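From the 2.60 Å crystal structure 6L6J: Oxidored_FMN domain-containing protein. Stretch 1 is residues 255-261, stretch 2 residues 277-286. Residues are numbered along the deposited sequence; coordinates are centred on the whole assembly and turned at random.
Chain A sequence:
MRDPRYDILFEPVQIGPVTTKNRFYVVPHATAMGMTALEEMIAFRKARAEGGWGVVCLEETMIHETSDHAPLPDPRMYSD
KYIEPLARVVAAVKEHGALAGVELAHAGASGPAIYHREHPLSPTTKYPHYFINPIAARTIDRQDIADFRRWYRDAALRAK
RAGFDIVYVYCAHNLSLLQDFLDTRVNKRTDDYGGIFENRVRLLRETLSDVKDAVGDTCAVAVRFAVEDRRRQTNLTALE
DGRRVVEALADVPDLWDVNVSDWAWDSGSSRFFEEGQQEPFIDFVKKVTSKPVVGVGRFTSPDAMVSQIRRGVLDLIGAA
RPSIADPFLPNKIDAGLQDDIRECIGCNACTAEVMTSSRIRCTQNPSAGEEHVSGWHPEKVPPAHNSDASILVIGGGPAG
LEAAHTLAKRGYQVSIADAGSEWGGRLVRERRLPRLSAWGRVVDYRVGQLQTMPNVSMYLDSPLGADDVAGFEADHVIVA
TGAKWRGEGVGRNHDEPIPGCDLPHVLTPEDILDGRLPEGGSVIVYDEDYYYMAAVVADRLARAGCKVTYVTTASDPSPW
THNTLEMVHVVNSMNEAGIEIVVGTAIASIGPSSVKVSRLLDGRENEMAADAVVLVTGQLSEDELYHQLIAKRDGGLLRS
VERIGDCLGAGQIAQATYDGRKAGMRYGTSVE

Stretch 1, residues 255-261: LWDVNVS
Stretch 2 (277-286) QQEPFIDFVK

No hydrogen bond crosses this contact, although a glutamine side chain lies against the backbone of the strand it faces. The OE1 of Q278 comes to 3.2 Å from the CA of N259 and 3.5 Å from its CB, yet stays 3.6 Å from the N of V260 and 4.1 Å from the O of V258. Q278 OE1 thus lies close to the N259 backbone without a hydrogen bond across the contact; its NE2 is hydrogen-bonded elsewhere in the structure and lies 3.8 Å from CG2 of V260.

The example illustrates a general principle: a strand and a helical segment meet largely through side chains, some of them against the strand backbone, and the alternation of the strand turns W256, V258 and V260 toward the second stretch, while N259, pointing away overall, still takes part through its CA and CB. Residues 255-261 are extended, with phi/psi running from -97/115 at W256 through -126/135 at V258 and -152/-172 at N259 to -108/138 at V260. D257 and S261 make no contact.

The second stretch supplies a compact, winding backbone. Q278 has phi/psi -85/-11, and E279 to I282 are helical; the N of F281 hydrogen-bonds to the O of Q278 at 2.9 Å, and the N of D283 to the O of E279 at 2.8 Å. A type I turn spans I282 to V285, with a hydrogen bond from the N of V285 to the O of I282 at 2.9 Å. This winding brings Q278, F281, I282 and V285 to the strand. The register sets the CA of V258 6.6 Å from the CA of I282, and the CA of N259 6.9 Å from the CA of Q278; the two chains therefore run in opposite senses, W256 meeting V285 and V260 meeting Q278 and F281.

V258, rotamer m, places CG2 3.5 Å from CG2 of I282 and 4.1 Å from CG2 of V285. I282 adopts p for both chi1 and chi2; its CA-to-CB bond points toward the strand, but the end of the side chain leads away. V285, rotamer t, also reaches W256, its CG1 lying 4.4 Å from the tryptophan CB. W256 has chi1 -74° and chi2 97°.

At the other end, V260, also m, sets CG1 3.8 Å from CG of F281, whose chi1 is m and chi2 -84°. The methyl makes an off-centre CH-pi contact, 4.3 Å from CG1 to the F281 ring centroid and 29° off the normal. Q278 completes the packing with chi1 m, chi2 t and chi3 near -4°. Together the two stretches bury 354 Å².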

# COMPACT_ATOMS: atom_id res chain seq x y z
N LEU A 255 -9.27 -4.09 -24.47
CA LEU A 255 -9.56 -3.96 -23.02
C LEU A 255 -9.43 -2.49 -22.63
O LEU A 255 -8.43 -1.85 -23.04
CB LEU A 255 -8.57 -4.83 -22.23
CG LEU A 255 -8.62 -4.78 -20.70
CD1 LEU A 255 -9.72 -5.65 -20.13
CD2 LEU A 255 -7.30 -5.25 -20.10
N TRP A 256 -10.42 -1.97 -21.90
CA TRP A 256 -10.34 -0.69 -21.14
C TRP A 256 -9.99 -1.01 -19.69
O TRP A 256 -10.83 -1.65 -19.01
CB TRP A 256 -11.65 0.08 -21.24
CG TRP A 256 -11.85 0.72 -22.58
CD1 TRP A 256 -12.56 0.24 -23.63
CD2 TRP A 256 -11.31 1.98 -23.00
NE1 TRP A 256 -12.51 1.11 -24.68
CE2 TRP A 256 -11.74 2.19 -24.32
CE3 TRP A 256 -10.53 2.96 -22.38
CZ2 TRP A 256 -11.40 3.32 -25.05
CZ3 TRP A 256 -10.20 4.09 -23.10
CH2 TRP A 256 -10.63 4.27 -24.42
N ASP A 257 -8.81 -0.58 -19.23
CA ASP A 257 -8.43 -0.60 -17.78
C ASP A 257 -8.61 0.82 -17.21
O ASP A 257 -7.82 1.72 -17.61
CB ASP A 257 -7.00 -1.12 -17.59
CG ASP A 257 -6.65 -1.34 -16.12
OD1 ASP A 257 -7.32 -0.74 -15.24
OD2 ASP A 257 -5.73 -2.12 -15.86
N VAL A 258 -9.60 1.02 -16.33
CA VAL A 258 -10.07 2.40 -15.97
C VAL A 258 -10.05 2.63 -14.46
O VAL A 258 -10.56 1.78 -13.68
CB VAL A 258 -11.43 2.78 -16.60
CG1 VAL A 258 -11.33 2.93 -18.11
CG2 VAL A 258 -12.55 1.81 -16.21
N ASN A 259 -9.52 3.80 -14.08
CA ASN A 259 -9.31 4.23 -12.67
C ASN A 259 -9.36 5.76 -12.60
O ASN A 259 -9.69 6.40 -13.63
CB ASN A 259 -8.02 3.62 -12.13
CG ASN A 259 -6.76 4.20 -12.75
OD1 ASN A 259 -6.84 5.01 -13.68
ND2 ASN A 259 -5.61 3.79 -12.24
N VAL A 260 -9.02 6.35 -11.45
CA VAL A 260 -9.06 7.83 -11.22
C VAL A 260 -7.62 8.36 -11.14
O VAL A 260 -6.75 7.72 -10.50
CB VAL A 260 -9.88 8.17 -9.96
CG1 VAL A 260 -11.31 7.68 -10.10
CG2 VAL A 260 -9.25 7.63 -8.69
N SER A 261 -7.37 9.51 -11.78
CA SER A 261 -6.02 10.13 -11.84
C SER A 261 -5.60 10.67 -10.47
O SER A 261 -6.45 11.22 -9.68
CB SER A 261 -5.86 11.20 -12.88
OG SER A 261 -4.49 11.58 -13.00
N GLN A 277 -15.14 2.46 -4.31
CA GLN A 277 -15.31 3.94 -4.22
C GLN A 277 -15.24 4.55 -5.63
O GLN A 277 -15.76 5.69 -5.80
CB GLN A 277 -14.28 4.57 -3.26
CG GLN A 277 -12.82 4.39 -3.69
CD GLN A 277 -12.22 5.48 -4.58
OE1 GLN A 277 -12.89 6.48 -4.91
NE2 GLN A 277 -10.96 5.26 -4.99
N GLN A 278 -14.65 3.84 -6.59
CA GLN A 278 -14.41 4.36 -7.97
C GLN A 278 -15.65 4.15 -8.83
O GLN A 278 -15.72 4.72 -9.94
CB GLN A 278 -13.22 3.69 -8.65
CG GLN A 278 -11.93 3.76 -7.84
CD GLN A 278 -10.71 3.72 -8.74
OE1 GLN A 278 -10.81 3.57 -9.95
NE2 GLN A 278 -9.53 3.86 -8.15
N GLU A 279 -16.62 3.37 -8.33
CA GLU A 279 -17.77 2.92 -9.15
C GLU A 279 -18.38 4.14 -9.84
O GLU A 279 -18.39 4.19 -11.06
CB GLU A 279 -18.81 2.14 -8.34
CG GLU A 279 -20.15 2.10 -9.04
CD GLU A 279 -21.13 1.08 -8.51
OE1 GLU A 279 -20.73 0.20 -7.69
OE2 GLU A 279 -22.33 1.18 -8.92
N PRO A 280 -18.86 5.16 -9.09
CA PRO A 280 -19.48 6.35 -9.68
C PRO A 280 -18.69 6.98 -10.84
O PRO A 280 -19.33 7.49 -11.70
CB PRO A 280 -19.51 7.38 -8.54
CG PRO A 280 -18.65 6.76 -7.45
CD PRO A 280 -18.82 5.26 -7.62
N PHE A 281 -17.36 6.89 -10.83
CA PHE A 281 -16.45 7.54 -11.81
C PHE A 281 -16.30 6.71 -13.09
O PHE A 281 -16.13 7.36 -14.16
CB PHE A 281 -15.06 7.76 -11.20
CG PHE A 281 -15.02 8.68 -10.01
CD1 PHE A 281 -14.96 10.05 -10.19
CD2 PHE A 281 -15.02 8.16 -8.72
CE1 PHE A 281 -14.91 10.90 -9.09
CE2 PHE A 281 -14.98 9.01 -7.62
CZ PHE A 281 -14.93 10.38 -7.81
N ILE A 282 -16.36 5.37 -13.00
CA ILE A 282 -16.12 4.43 -14.15
C ILE A 282 -17.43 3.77 -14.61
O ILE A 282 -17.38 3.13 -15.66
CB ILE A 282 -15.02 3.37 -13.85
CG1 ILE A 282 -15.31 2.51 -12.61
CG2 ILE A 282 -13.66 4.03 -13.74
CD1 ILE A 282 -16.50 1.58 -12.75
N ASP A 283 -18.51 3.92 -13.83
CA ASP A 283 -19.90 3.42 -14.08
C ASP A 283 -20.31 3.58 -15.54
O ASP A 283 -21.03 2.73 -16.06
CB ASP A 283 -20.94 4.25 -13.29
CG ASP A 283 -21.91 3.46 -12.43
OD1 ASP A 283 -21.62 2.25 -12.17
OD2 ASP A 283 -22.92 4.05 -12.00
N PHE A 284 -19.93 4.70 -16.16
CA PHE A 284 -20.38 5.11 -17.52
C PHE A 284 -19.66 4.29 -18.61
O PHE A 284 -20.18 4.21 -19.75
CB PHE A 284 -20.14 6.61 -17.73
CG PHE A 284 -18.71 6.96 -18.08
CD1 PHE A 284 -17.76 7.14 -17.08
CD2 PHE A 284 -18.32 7.11 -19.41
CE1 PHE A 284 -16.45 7.50 -17.39
CE2 PHE A 284 -17.01 7.45 -19.72
CZ PHE A 284 -16.08 7.65 -18.71
N VAL A 285 -18.48 3.77 -18.31
CA VAL A 285 -17.56 3.18 -19.32
C VAL A 285 -18.26 2.04 -20.08
O VAL A 285 -18.15 2.04 -21.30
CB VAL A 285 -16.23 2.73 -18.69
CG1 VAL A 285 -15.33 2.03 -19.71
CG2 VAL A 285 -15.49 3.90 -18.06
N LYS A 286 -18.96 1.13 -19.39
CA LYS A 286 -19.60 -0.05 -20.04
C LYS A 286 -20.79 0.36 -20.93
O LYS A 286 -21.11 -0.40 -21.84
CB LYS A 286 -20.01 -1.12 -19.03
CG LYS A 286 -18.94 -2.18 -18.81
CD LYS A 286 -19.40 -3.42 -18.06
CE LYS A 286 -20.30 -4.32 -18.86
NZ LYS A 286 -19.67 -4.71 -20.15